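PDB 3I42: response regulator receiver domain protein (CheY-like) from Methylobacillus flagellatus KT, which is of unknown function but is a CheY-like receiver domain, probably switched by phosphorylation in two-component signalling. Local coordinates for residues D49-D54 with K76-V81; S61-V66 with C96-F101; A6-D11 with F28-V33; D38-M43 with K67-L72. All blocks are in the same frame, centred on the assembly; numbering follows the deposited sequence.

The example is a single five-stranded parallel sheet and the helices laid against it. Contacts 1 and 3 are both pairs of neighbouring strands in that sheet, their centres about 10 Å apart, and they meet where Phe52 N faces Leu7 O at 2.7 Å, a probable hydrogen bond. Contacts 2 and 4 both use helix 62-71, with centres about 12 Å apart; Arg70 ties them by reaching Leu98 O and Asp100. Contact 4 also rests on the sheet through Met43 and Leu69. The predicted phosphorylation site, Asp54, ends segment 49-54, and its OD2 lies 2.6 Å from OE1 of Glu10 in contact 3, a close approach of two like-charged carboxylates.

Contact 1 of 4, residues D49-D54 with K76-V81; sequences DAVFID and KTSKFV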
loop_
_atom_site.group_PDB
_atom_site.type_symbol
_atom_site.label_atom_id
_atom_site.label_comp_id
_atom_site.label_asym_id
_atom_site.label_seq_id
_atom_site.Cartn_x
_atom_site.Cartn_y
_atom_site.Cartn_z
ATOM N N ASP A 49 -6.775 15.508 -8.909
ATOM C CA ASP A 49 -5.447 15.050 -8.585
ATOM C C ASP A 49 -5.473 14.044 -7.438
ATOM O O ASP A 49 -4.642 13.144 -7.389
ATOM C CB ASP A 49 -4.567 16.253 -8.210
ATOM C CG ASP A 49 -4.490 17.294 -9.339
ATOM O OD1 ASP A 49 -3.738 17.055 -10.312
ATOM O OD2 ASP A 49 -5.191 18.327 -9.260
ATOM N N ALA A 50 -6.400 14.245 -6.491
ATOM C CA ALA A 50 -6.506 13.383 -5.306
ATOM C C ALA A 50 -7.968 13.137 -4.979
ATOM O O ALA A 50 -8.785 14.042 -5.037
ATOM C CB ALA A 50 -5.807 14.010 -4.111
ATOM N N VAL A 51 -8.286 11.893 -4.652
ATOM C CA VAL A 51 -9.647 11.517 -4.308
ATOM C C VAL A 51 -9.603 10.863 -2.930
ATOM O O VAL A 51 -8.874 9.881 -2.731
ATOM C CB VAL A 51 -10.258 10.557 -5.382
ATOM C CG1 VAL A 51 -11.666 10.084 -5.000
ATOM C CG2 VAL A 51 -10.267 11.218 -6.774
ATOM N N PHE A 52 -10.366 11.407 -1.982
ATOM C CA PHE A 52 -10.378 10.881 -0.596
ATOM C C PHE A 52 -11.649 10.125 -0.380
ATOM O O PHE A 52 -12.731 10.704 -0.508
ATOM C CB PHE A 52 -10.262 11.988 0.465
ATOM C CG PHE A 52 -8.993 12.783 0.349
ATOM C CD1 PHE A 52 -7.901 12.474 1.140
ATOM C CD2 PHE A 52 -8.913 13.842 -0.553
ATOM C CE1 PHE A 52 -6.727 13.177 1.038
ATOM C CE2 PHE A 52 -7.741 14.577 -0.684
ATOM C CZ PHE A 52 -6.631 14.236 0.106
ATOM N N ILE A 53 -11.518 8.833 -0.079
ATOM C CA ILE A 53 -12.692 7.961 0.006
ATOM C C ILE A 53 -12.860 7.398 1.408
ATOM O O ILE A 53 -12.005 6.656 1.878
ATOM C CB ILE A 53 -12.617 6.788 -1.024
ATOM C CG1 ILE A 53 -12.626 7.313 -2.455
ATOM C CG2 ILE A 53 -13.802 5.834 -0.860
ATOM C CD1 ILE A 53 -11.968 6.372 -3.440
ATOM N N ASP A 54 -13.961 7.752 2.067
ATOM C CA ASP A 54 -14.372 7.085 3.281
ATOM C C ASP A 54 -14.624 5.621 2.986
ATOM O O ASP A 54 -15.213 5.273 1.956
ATOM C CB ASP A 54 -15.628 7.748 3.842
ATOM C CG ASP A 54 -15.856 7.424 5.324
ATOM O OD1 ASP A 54 -15.961 6.226 5.697
ATOM O OD2 ASP A 54 -15.924 8.386 6.120
ATOM N N LYS A 76 -5.651 12.070 -16.985
ATOM C CA LYS A 76 -4.535 11.844 -16.045
ATOM C C LYS A 76 -5.041 11.025 -14.868
ATOM O O LYS A 76 -6.221 11.117 -14.517
ATOM C CB LYS A 76 -4.009 13.181 -15.506
ATOM N N THR A 77 -4.161 10.257 -14.232
ATOM C CA THR A 77 -4.580 9.379 -13.130
ATOM C C THR A 77 -4.527 10.024 -11.735
ATOM O O THR A 77 -3.572 10.695 -11.375
ATOM C CB THR A 77 -3.875 8.008 -13.222
ATOM O OG1 THR A 77 -4.655 7.161 -14.088
ATOM C CG2 THR A 77 -3.719 7.334 -11.850
ATOM N N SER A 78 -5.606 9.853 -10.982
ATOM C CA SER A 78 -5.727 10.460 -9.667
ATOM C C SER A 78 -4.963 9.621 -8.671
ATOM O O SER A 78 -4.714 8.446 -8.916
ATOM C CB SER A 78 -7.192 10.518 -9.240
ATOM O OG SER A 78 -7.983 11.163 -10.221
ATOM N N LYS A 79 -4.603 10.223 -7.537
ATOM C CA LYS A 79 -4.145 9.458 -6.384
ATOM C C LYS A 79 -5.353 9.273 -5.510
ATOM O O LYS A 79 -6.180 10.191 -5.420
ATOM C CB LYS A 79 -3.080 10.239 -5.641
ATOM C CG LYS A 79 -1.862 10.583 -6.491
ATOM C CD LYS A 79 -0.857 9.476 -6.503
ATOM C CE LYS A 79 -0.894 8.739 -7.835
ATOM N NZ LYS A 79 0.426 8.137 -8.175
ATOM N N PHE A 80 -5.467 8.088 -4.902
ATOM C CA PHE A 80 -6.651 7.673 -4.156
ATOM C C PHE A 80 -6.229 7.416 -2.740
ATOM O O PHE A 80 -5.264 6.687 -2.522
ATOM C CB PHE A 80 -7.283 6.380 -4.756
ATOM C CG PHE A 80 -7.831 6.579 -6.145
ATOM C CD1 PHE A 80 -9.111 7.038 -6.332
ATOM C CD2 PHE A 80 -7.024 6.354 -7.271
ATOM C CE1 PHE A 80 -9.611 7.302 -7.623
ATOM C CE2 PHE A 80 -7.510 6.578 -8.573
ATOM C CZ PHE A 80 -8.812 7.068 -8.735
ATOM N N VAL A 81 -6.981 7.986 -1.789
ATOM C CA VAL A 81 -6.640 7.955 -0.365
ATOM C C VAL A 81 -7.786 7.299 0.380
ATOM O O VAL A 81 -8.928 7.718 0.224
ATOM C CB VAL A 81 -6.498 9.411 0.201
ATOM C CG1 VAL A 81 -5.887 9.399 1.591
ATOM C CG2 VAL A 81 -5.678 10.280 -0.743
#
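Side chains of strands 50-54 and 79-81 run beside each other in register, alternating between the two faces of the sheet. On the face of Ala50 and Phe52, the Phe52 ring lies alongside Val81, its CD1 3.5 Å from Val81 CB, and CE1 meets the CG2 methyl. On the face of Val51, Phe80 points the same way as its neighbour, with CD1 3.8 Å from Val51 CB; Ile53 CD1 touches that same ring atom. An alanine in place of Phe52 would remove the ring beside Val81 and would probably loosen the packing against helix 109-119, where Leu112 and Leu116 also meet it.

Four backbone hydrogen bonds set this register. Three approach nearly along the C=O axis, among them Ile53 N to Val81 O at 2.8 Å. The first, Lys79 N to Asp49 O, is almost straight at 177°, yet its donor stands above the carbonyl plane. Farther out, Ser78 OG bonds to Tyr48 O, and Asp54 OD2 pairs with Lys105.

The chemistry implies a largely buried, mostly apolar strand pair ending in charge: at Asp54, the predicted phosphoacceptor, the salt bridge to Lys105 would probably offset repulsion from the nearby Glu10 carboxylate.

Contact 2 of 4, residues S61-V66 with C96-F101; sequences SGLALV and CELFDF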
loop_
_atom_site.group_PDB
_atom_site.type_symbol
_atom_site.label_atom_id
_atom_site.label_comp_id
_atom_site.label_asym_id
_atom_site.label_seq_id
_atom_site.Cartn_x
_atom_site.Cartn_y
_atom_site.Cartn_z
ATOM N N SER A 61 -18.937 -0.076 -0.439
ATOM C CA SER A 61 -17.710 0.013 0.362
ATOM C C SER A 61 -16.729 0.949 -0.340
ATOM O O SER A 61 -16.846 1.184 -1.542
ATOM C CB SER A 61 -17.064 -1.362 0.590
ATOM O OG SER A 61 -16.401 -1.815 -0.582
ATOM N N GLY A 62 -15.790 1.518 0.412
ATOM C CA GLY A 62 -14.774 2.371 -0.192
ATOM C C GLY A 62 -13.929 1.569 -1.162
ATOM O O GLY A 62 -13.559 2.039 -2.250
ATOM N N LEU A 63 -13.633 0.342 -0.771
ATOM C CA LEU A 63 -12.866 -0.554 -1.620
ATOM C C LEU A 63 -13.535 -0.877 -2.972
ATOM O O LEU A 63 -12.893 -0.800 -4.007
ATOM C CB LEU A 63 -12.519 -1.856 -0.884
ATOM C CG LEU A 63 -11.707 -2.771 -1.829
ATOM C CD1 LEU A 63 -10.238 -2.372 -1.823
ATOM C CD2 LEU A 63 -11.895 -4.282 -1.498
ATOM N N ALA A 64 -14.810 -1.240 -2.957
ATOM C CA ALA A 64 -15.504 -1.500 -4.209
ATOM C C ALA A 64 -15.554 -0.197 -5.031
ATOM O O ALA A 64 -15.455 -0.219 -6.253
ATOM C CB ALA A 64 -16.913 -2.041 -3.939
ATOM N N LEU A 65 -15.677 0.950 -4.377
ATOM C CA LEU A 65 -15.706 2.209 -5.133
ATOM C C LEU A 65 -14.374 2.538 -5.816
ATOM O O LEU A 65 -14.362 2.981 -6.956
ATOM C CB LEU A 65 -16.179 3.398 -4.278
ATOM C CG LEU A 65 -16.232 4.732 -5.025
ATOM C CD1 LEU A 65 -17.293 4.724 -6.155
ATOM C CD2 LEU A 65 -16.551 5.845 -4.057
ATOM N N VAL A 66 -13.247 2.348 -5.139
ATOM C CA VAL A 66 -11.978 2.763 -5.751
ATOM C C VAL A 66 -11.668 1.901 -7.003
ATOM O O VAL A 66 -11.126 2.396 -7.981
ATOM C CB VAL A 66 -10.813 2.769 -4.744
ATOM C CG1 VAL A 66 -10.415 1.390 -4.391
ATOM C CG2 VAL A 66 -9.604 3.525 -5.320
ATOM N N CYS A 96 -4.543 -2.152 0.636
ATOM C CA CYS A 96 -3.122 -1.852 0.447
ATOM C C CYS A 96 -2.755 -1.682 -1.037
ATOM O O CYS A 96 -2.033 -0.746 -1.412
ATOM C CB CYS A 96 -2.275 -2.954 1.078
ATOM S SG CYS A 96 -2.337 -3.014 2.896
ATOM N N GLU A 97 -3.292 -2.547 -1.895
ATOM C CA GLU A 97 -2.901 -2.513 -3.305
ATOM C C GLU A 97 -3.554 -1.385 -4.087
ATOM O O GLU A 97 -2.911 -0.786 -4.948
ATOM C CB GLU A 97 -3.162 -3.863 -3.962
ATOM C CG GLU A 97 -2.310 -4.972 -3.348
ATOM C CD GLU A 97 -2.655 -6.347 -3.853
ATOM O OE1 GLU A 97 -3.816 -6.535 -4.252
ATOM O OE2 GLU A 97 -1.773 -7.239 -3.842
ATOM N N LEU A 98 -4.817 -1.098 -3.791
ATOM C CA LEU A 98 -5.627 -0.185 -4.625
ATOM C C LEU A 98 -5.666 1.278 -4.189
ATOM O O LEU A 98 -6.089 2.149 -4.965
ATOM C CB LEU A 98 -7.054 -0.714 -4.713
ATOM C CG LEU A 98 -7.295 -1.961 -5.560
ATOM C CD1 LEU A 98 -8.464 -2.717 -4.982
ATOM C CD2 LEU A 98 -7.551 -1.558 -7.006
ATOM N N PHE A 99 -5.266 1.561 -2.949
ATOM C CA PHE A 99 -5.132 2.976 -2.548
ATOM C C PHE A 99 -3.671 3.371 -2.541
ATOM O O PHE A 99 -2.795 2.537 -2.364
ATOM C CB PHE A 99 -5.710 3.215 -1.176
ATOM C CG PHE A 99 -7.181 3.150 -1.121
ATOM C CD1 PHE A 99 -7.951 4.275 -1.422
ATOM C CD2 PHE A 99 -7.813 1.979 -0.726
ATOM C CE1 PHE A 99 -9.342 4.227 -1.359
ATOM C CE2 PHE A 99 -9.213 1.911 -0.667
ATOM C CZ PHE A 99 -9.981 3.039 -0.976
ATOM N N ASP A 100 -3.411 4.650 -2.742
ATOM C CA ASP A 100 -2.047 5.150 -2.762
ATOM C C ASP A 100 -1.621 5.672 -1.382
ATOM O O ASP A 100 -0.442 5.608 -1.033
ATOM C CB ASP A 100 -1.939 6.256 -3.820
ATOM C CG ASP A 100 -2.350 5.779 -5.213
ATOM O OD1 ASP A 100 -1.651 4.908 -5.769
ATOM O OD2 ASP A 100 -3.369 6.271 -5.740
ATOM N N PHE A 101 -2.583 6.198 -0.627
ATOM C CA PHE A 101 -2.332 6.777 0.697
ATOM C C PHE A 101 -3.464 6.399 1.613
ATOM O O PHE A 101 -4.554 6.057 1.181
ATOM C CB PHE A 101 -2.205 8.326 0.650
ATOM C CG PHE A 101 -1.215 8.835 -0.369
ATOM C CD1 PHE A 101 0.133 8.954 -0.062
ATOM C CD2 PHE A 101 -1.634 9.195 -1.641
ATOM C CE1 PHE A 101 1.033 9.404 -1.016
ATOM C CE2 PHE A 101 -0.730 9.674 -2.600
ATOM C CZ PHE A 101 0.590 9.771 -2.297
#
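One face of the Phe99 ring receives Val66, whose CG1 methyl sits 4.2 Å from the ring centroid and 26° off the normal, a CH-pi contact. The valine covers the outer end of the ring: CG1 and CB both come closest to CZ, while CG2 approaches CE1. Gly62 O also nears CZ, at an oblique angle. In the doubly wound alpha/beta fold of receiver domains, this is the place where helix 62-71 meets the end of helix 93-98 and the turn into strand 101-104.

Phe99 is the first residue to leave helical torsions after helix 93-98. Its CG stands anti to the carbonyl carbon (chi1 -71°), and the ring reaches across to the other helix as well as to Ile53 and Ala82 of the sheet. Val66 holds CG1 in the crowded position between its own N and carbonyl carbon (chi1 72°), which leaves CG2 anti to N and 3.8 Å from Leu98 O. That carbonyl oxygen is bonded by Arg70 NH2, so the apolar methyl borders a satisfied polar atom.

Helix 62-71 opens with Ser61 as N-cap, its OG accepting from Ala64 N. On the other side, Cys96 turns from the contact and forms a disulfide with Cys96 of the second subunit. Between the helices, Leu63 and Leu98 cross at about a right angle, tip to tip, with CD1 of Leu63 3.6 Å from CD1 of Leu98.

Contact 3 of 4, residues A6-D11 with F28-V33; sequences ALIVED and FQADYV
Backbone hydrogen bonds form a ladder of five rungs between strands 6-9 and 28-33, which run parallel with their short axes 26° apart. Ala6 N gives to Gln29 O at 2.7 Å, nearly along the C=O axis, whereas Asp31 N to Ala6 O and Ile8 N to Asp31 O lie in the carbonyl plane. Val33 N to Ile8 O and Glu10 N to Val33 O finish the series, the last carrying the pairing one residue past the strand.

Weaker CA-H...O contacts fill in between these rungs; the shortest brings Tyr32 CA to 3.1 Å from Ile8 O.

Apolar contacts follow the two faces. On the face that carries Ala6, Ile8, Ala30 and Tyr32, Ala6 CB meets the edge of the Phe28 ring, in its plane, at 3.6 Å from CD2. Ile8 CB lies 3.8 Å from Tyr32 CB, and its CD1 reaches back to Ala30 CB. A glycine at Ile8 would lose both contacts and would probably weaken the seating of helix 13-25, whose Leu23 also touches this side chain. On the other face Val9 and Val33 stand side by side, CG2 to CG2 at 3.9 Å, while Leu7 CD1 crosses toward the same Val33 methyl.

Among the charged groups, Asp31 OD2 is held by Tyr48 OH, and Glu10 OE2 accepts from Tyr12 N.

Strand 4-9, helix 13-25 and strand 28-33 make a beta-alpha-beta unit, the opening crossover of the receiver fold.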
loop_
_atom_site.group_PDB
_atom_site.type_symbol
_atom_site.label_atom_id
_atom_site.label_comp_id
_atom_site.label_asym_id
_atom_site.label_seq_id
_atom_site.Cartn_x
_atom_site.Cartn_y
_atom_site.Cartn_z
ATOM N N ALA A 6 -9.078 18.327 -5.387
ATOM C CA ALA A 6 -9.366 17.134 -4.610
ATOM C C ALA A 6 -10.859 16.864 -4.626
ATOM O O ALA A 6 -11.651 17.791 -4.671
ATOM C CB ALA A 6 -8.865 17.290 -3.177
ATOM N N LEU A 7 -11.219 15.580 -4.618
ATOM C CA LEU A 7 -12.592 15.151 -4.450
ATOM C C LEU A 7 -12.674 14.396 -3.146
ATOM O O LEU A 7 -11.891 13.485 -2.880
ATOM C CB LEU A 7 -13.057 14.264 -5.621
ATOM C CG LEU A 7 -14.487 13.665 -5.521
ATOM C CD1 LEU A 7 -15.554 14.677 -5.866
ATOM C CD2 LEU A 7 -14.659 12.426 -6.412
ATOM N N ILE A 8 -13.627 14.799 -2.331
ATOM C CA ILE A 8 -13.884 14.136 -1.088
ATOM C C ILE A 8 -15.168 13.333 -1.198
ATOM O O ILE A 8 -16.205 13.864 -1.605
ATOM C CB ILE A 8 -14.051 15.170 0.048
ATOM C CG1 ILE A 8 -12.765 15.947 0.243
ATOM C CG2 ILE A 8 -14.480 14.499 1.343
ATOM C CD1 ILE A 8 -13.070 17.364 0.874
ATOM N N VAL A 9 -15.098 12.062 -0.807
ATOM C CA VAL A 9 -16.277 11.191 -0.811
ATOM C C VAL A 9 -16.639 10.785 0.605
ATOM O O VAL A 9 -15.952 9.970 1.253
ATOM C CB VAL A 9 -16.076 9.917 -1.697
ATOM C CG1 VAL A 9 -17.377 9.109 -1.739
ATOM C CG2 VAL A 9 -15.613 10.301 -3.126
ATOM N N GLU A 10 -17.746 11.325 1.073
ATOM C CA GLU A 10 -18.057 11.277 2.485
ATOM C C GLU A 10 -19.511 11.670 2.614
ATOM O O GLU A 10 -19.922 12.710 2.062
ATOM C CB GLU A 10 -17.143 12.281 3.236
ATOM C CG GLU A 10 -17.640 12.725 4.602
ATOM C CD GLU A 10 -17.918 11.562 5.542
ATOM O OE1 GLU A 10 -17.018 10.713 5.717
ATOM O OE2 GLU A 10 -19.037 11.505 6.118
ATOM N N ASP A 11 -20.285 10.855 3.324
ATOM C CA ASP A 11 -21.740 11.060 3.389
ATOM C C ASP A 11 -22.250 12.034 4.446
ATOM O O ASP A 11 -23.393 12.507 4.328
ATOM C CB ASP A 11 -22.487 9.737 3.535
ATOM C CG ASP A 11 -21.975 8.911 4.677
ATOM O OD1 ASP A 11 -20.739 8.736 4.789
ATOM O OD2 ASP A 11 -22.828 8.429 5.463
ATOM N N PHE A 28 -5.501 23.424 -1.632
ATOM C CA PHE A 28 -6.220 22.608 -2.603
ATOM C C PHE A 28 -7.526 23.274 -2.904
ATOM O O PHE A 28 -8.072 23.956 -2.052
ATOM C CB PHE A 28 -6.494 21.226 -2.013
ATOM C CG PHE A 28 -5.409 20.260 -2.267
ATOM C CD1 PHE A 28 -4.071 20.613 -2.022
ATOM C CD2 PHE A 28 -5.689 19.005 -2.797
ATOM C CE1 PHE A 28 -3.019 19.705 -2.293
ATOM C CE2 PHE A 28 -4.677 18.096 -3.063
ATOM C CZ PHE A 28 -3.336 18.432 -2.818
ATOM N N GLN A 29 -8.042 23.076 -4.105
ATOM C CA GLN A 29 -9.473 23.276 -4.305
ATOM C C GLN A 29 -10.130 21.908 -4.120
ATOM O O GLN A 29 -9.598 20.910 -4.606
ATOM C CB GLN A 29 -9.779 23.831 -5.700
ATOM C CG GLN A 29 -11.173 24.472 -5.794
ATOM C CD GLN A 29 -11.922 24.113 -7.086
ATOM O OE1 GLN A 29 -11.535 24.542 -8.187
ATOM N NE2 GLN A 29 -13.014 23.334 -6.948
ATOM N N ALA A 30 -11.273 21.860 -3.443
ATOM C CA ALA A 30 -11.882 20.590 -3.066
ATOM C C ALA A 30 -13.387 20.601 -3.205
ATOM O O ALA A 30 -14.014 21.540 -2.744
ATOM C CB ALA A 30 -11.508 20.235 -1.636
ATOM N N ASP A 31 -13.953 19.572 -3.858
ATOM C CA ASP A 31 -15.401 19.301 -3.852
ATOM C C ASP A 31 -15.656 18.078 -3.008
ATOM O O ASP A 31 -14.778 17.246 -2.790
ATOM C CB ASP A 31 -15.944 18.971 -5.255
ATOM C CG ASP A 31 -15.451 19.930 -6.330
ATOM O OD1 ASP A 31 -15.125 21.086 -5.994
ATOM O OD2 ASP A 31 -15.398 19.527 -7.518
ATOM N N TYR A 32 -16.885 17.942 -2.577
ATOM C CA TYR A 32 -17.272 16.734 -1.921
ATOM C C TYR A 32 -18.561 16.200 -2.537
ATOM O O TYR A 32 -19.386 16.965 -3.039
ATOM C CB TYR A 32 -17.389 16.938 -0.410
ATOM C CG TYR A 32 -18.600 17.713 0.117
ATOM C CD1 TYR A 32 -19.823 17.070 0.336
ATOM C CD2 TYR A 32 -18.492 19.080 0.465
ATOM C CE1 TYR A 32 -20.927 17.769 0.833
ATOM C CE2 TYR A 32 -19.586 19.803 0.958
ATOM C CZ TYR A 32 -20.801 19.132 1.142
ATOM O OH TYR A 32 -21.891 19.806 1.645
ATOM N N VAL A 33 -18.720 14.887 -2.485
ATOM C CA VAL A 33 -19.963 14.252 -2.845
ATOM C C VAL A 33 -20.262 13.296 -1.727
ATOM O O VAL A 33 -19.370 12.958 -0.953
ATOM C CB VAL A 33 -19.837 13.496 -4.198
ATOM C CG1 VAL A 33 -19.755 14.473 -5.320
ATOM C CG2 VAL A 33 -18.629 12.598 -4.181
#

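Contact 4 of 4, residues D38-M43 with K67-L72; sequences DALHAM and KQLRAL
Leu69 is the tight centre of this helix pair. Its CD2 methyl, carried by a CG anti to the carbonyl carbon, pushes in beside helix 36-45 and meets three residues there: Leu40 CD2 at 3.7 Å, Met43 CG at 4.0 Å and, more distantly, Ala39 CB. Leu40 comes at it obliquely; the Met43 chain, bent at chi2 and chi3, crosses it at about a right angle. This inner side faces the sheet, where Leu69 and Met43 both rest on Val51 and Met43 also touches Leu7.

Leu72, just past helix 62-71, adds a second point of closure. Its CD1 is 3.8 Å from both Leu40 CD2 and Met43 CB, so one methyl lies against two residues about a helical turn apart.

The outer side is looser. Gln68 offers only its CB to Leu40 CD2, at 3.9 Å; from there its chain folds at chi2 (-47°) and turns away, and the amide NE2 binds Ala64 O within its own helix. Gln68 is exposed and Leu40 partly so, and no hydrogen bond joins the two segments.

The axes of segments 38-43 and 67-71 approach to 10.2 Å and run 14° from parallel; mainly aliphatic side chains fill the interval, Leu69 CD2 also reaching backbone at Ala39 and Leu40. Two roughly parallel helices covering the same face of a parallel sheet, each followed by a strand, are characteristic of the doubly wound alpha/beta fold of CheY-like receiver domains.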
loop_
_atom_site.group_PDB
_atom_site.type_symbol
_atom_site.label_atom_id
_atom_site.label_comp_id
_atom_site.label_asym_id
_atom_site.label_seq_id
_atom_site.Cartn_x
_atom_site.Cartn_y
_atom_site.Cartn_z
ATOM N N ASP A 38 -22.483 9.379 -6.825
ATOM C CA ASP A 38 -22.155 10.770 -7.124
ATOM C C ASP A 38 -20.684 10.935 -7.462
ATOM O O ASP A 38 -20.337 11.716 -8.371
ATOM C CB ASP A 38 -22.601 11.685 -5.991
ATOM C CG ASP A 38 -24.093 11.983 -6.046
ATOM O OD1 ASP A 38 -24.795 11.445 -6.947
ATOM O OD2 ASP A 38 -24.573 12.761 -5.202
ATOM N N ALA A 39 -19.838 10.161 -6.773
ATOM C CA ALA A 39 -18.396 10.123 -7.064
ATOM C C ALA A 39 -18.096 9.699 -8.507
ATOM O O ALA A 39 -17.315 10.357 -9.213
ATOM C CB ALA A 39 -17.660 9.215 -6.088
ATOM N N LEU A 40 -18.693 8.582 -8.922
ATOM C CA LEU A 40 -18.645 8.151 -10.336
ATOM C C LEU A 40 -19.102 9.238 -11.288
ATOM O O LEU A 40 -18.392 9.542 -12.217
ATOM C CB LEU A 40 -19.477 6.887 -10.552
ATOM C CG LEU A 40 -18.721 5.663 -10.023
ATOM C CD1 LEU A 40 -19.685 4.523 -9.689
ATOM C CD2 LEU A 40 -17.658 5.204 -11.011
ATOM N N HIS A 41 -20.258 9.857 -11.042
ATOM C CA HIS A 41 -20.679 10.991 -11.888
ATOM C C HIS A 41 -19.700 12.145 -11.865
ATOM O O HIS A 41 -19.435 12.737 -12.917
ATOM C CB HIS A 41 -22.080 11.483 -11.539
ATOM C CG HIS A 41 -23.157 10.488 -11.851
ATOM N ND1 HIS A 41 -24.020 9.994 -10.890
ATOM C CD2 HIS A 41 -23.500 9.874 -13.011
ATOM C CE1 HIS A 41 -24.849 9.125 -11.448
ATOM N NE2 HIS A 41 -24.554 9.033 -12.734
ATOM N N ALA A 42 -19.147 12.460 -10.681
ATOM C CA ALA A 42 -18.160 13.556 -10.548
ATOM C C ALA A 42 -16.862 13.259 -11.289
ATOM O O ALA A 42 -16.288 14.128 -11.941
ATOM C CB ALA A 42 -17.880 13.883 -9.072
ATOM N N MET A 43 -16.396 12.024 -11.197
ATOM C CA MET A 43 -15.121 11.669 -11.821
ATOM C C MET A 43 -15.242 11.489 -13.331
ATOM O O MET A 43 -14.238 11.545 -14.049
ATOM C CB MET A 43 -14.560 10.419 -11.171
ATOM C CG MET A 43 -14.043 10.706 -9.796
ATOM S SD MET A 43 -12.323 10.353 -9.653
ATOM C CE MET A 43 -11.587 10.934 -11.175
ATOM N N LYS A 67 -12.054 0.631 -6.975
ATOM C CA LYS A 67 -11.930 -0.241 -8.154
ATOM C C LYS A 67 -12.705 0.291 -9.333
ATOM O O LYS A 67 -12.200 0.223 -10.446
ATOM C CB LYS A 67 -12.430 -1.639 -7.866
ATOM C CG LYS A 67 -11.609 -2.408 -6.906
ATOM C CD LYS A 67 -12.265 -3.770 -6.660
ATOM C CE LYS A 67 -11.425 -4.593 -5.704
ATOM N NZ LYS A 67 -12.311 -5.445 -4.842
ATOM N N GLN A 68 -13.909 0.830 -9.106
ATOM C CA GLN A 68 -14.686 1.466 -10.198
ATOM C C GLN A 68 -14.044 2.732 -10.729
ATOM O O GLN A 68 -13.942 2.923 -11.946
ATOM C CB GLN A 68 -16.135 1.827 -9.812
ATOM C CG GLN A 68 -16.950 0.849 -8.937
ATOM C CD GLN A 68 -16.880 -0.604 -9.389
ATOM O OE1 GLN A 68 -17.191 -0.909 -10.536
ATOM N NE2 GLN A 68 -16.491 -1.516 -8.472
ATOM N N LEU A 69 -13.641 3.622 -9.822
ATOM C CA LEU A 69 -13.057 4.919 -10.206
ATOM C C LEU A 69 -11.754 4.770 -10.981
ATOM O O LEU A 69 -11.529 5.488 -11.962
ATOM C CB LEU A 69 -12.833 5.809 -8.968
ATOM C CG LEU A 69 -14.038 6.156 -8.093
ATOM C CD1 LEU A 69 -13.603 6.984 -6.858
ATOM C CD2 LEU A 69 -15.105 6.910 -8.885
ATOM N N ARG A 70 -10.912 3.832 -10.558
ATOM C CA ARG A 70 -9.686 3.523 -11.288
ATOM C C ARG A 70 -9.940 3.071 -12.729
ATOM O O ARG A 70 -9.092 3.272 -13.607
ATOM C CB ARG A 70 -8.905 2.432 -10.579
ATOM C CG ARG A 70 -8.090 2.919 -9.387
ATOM C CD ARG A 70 -7.047 1.878 -8.982
ATOM N NE ARG A 70 -6.287 2.318 -7.817
ATOM C CZ ARG A 70 -5.327 3.240 -7.852
ATOM N NH1 ARG A 70 -4.996 3.843 -9.002
ATOM N NH2 ARG A 70 -4.712 3.573 -6.728
ATOM N N ALA A 71 -11.091 2.434 -12.958
ATOM C CA ALA A 71 -11.419 1.884 -14.272
ATOM C C ALA A 71 -12.091 2.911 -15.180
ATOM O O ALA A 71 -12.263 2.660 -16.356
ATOM C CB ALA A 71 -12.288 0.610 -14.138
ATOM N N LEU A 72 -12.477 4.063 -14.650
ATOM C CA LEU A 72 -12.995 5.129 -15.495
ATOM C C LEU A 72 -11.918 5.648 -16.445
ATOM O O LEU A 72 -10.719 5.573 -16.129
ATOM C CB LEU A 72 -13.531 6.275 -14.659
ATOM C CG LEU A 72 -14.907 6.084 -14.064
ATOM C CD1 LEU A 72 -15.157 7.165 -13.019
ATOM C CD2 LEU A 72 -15.951 6.151 -15.156
#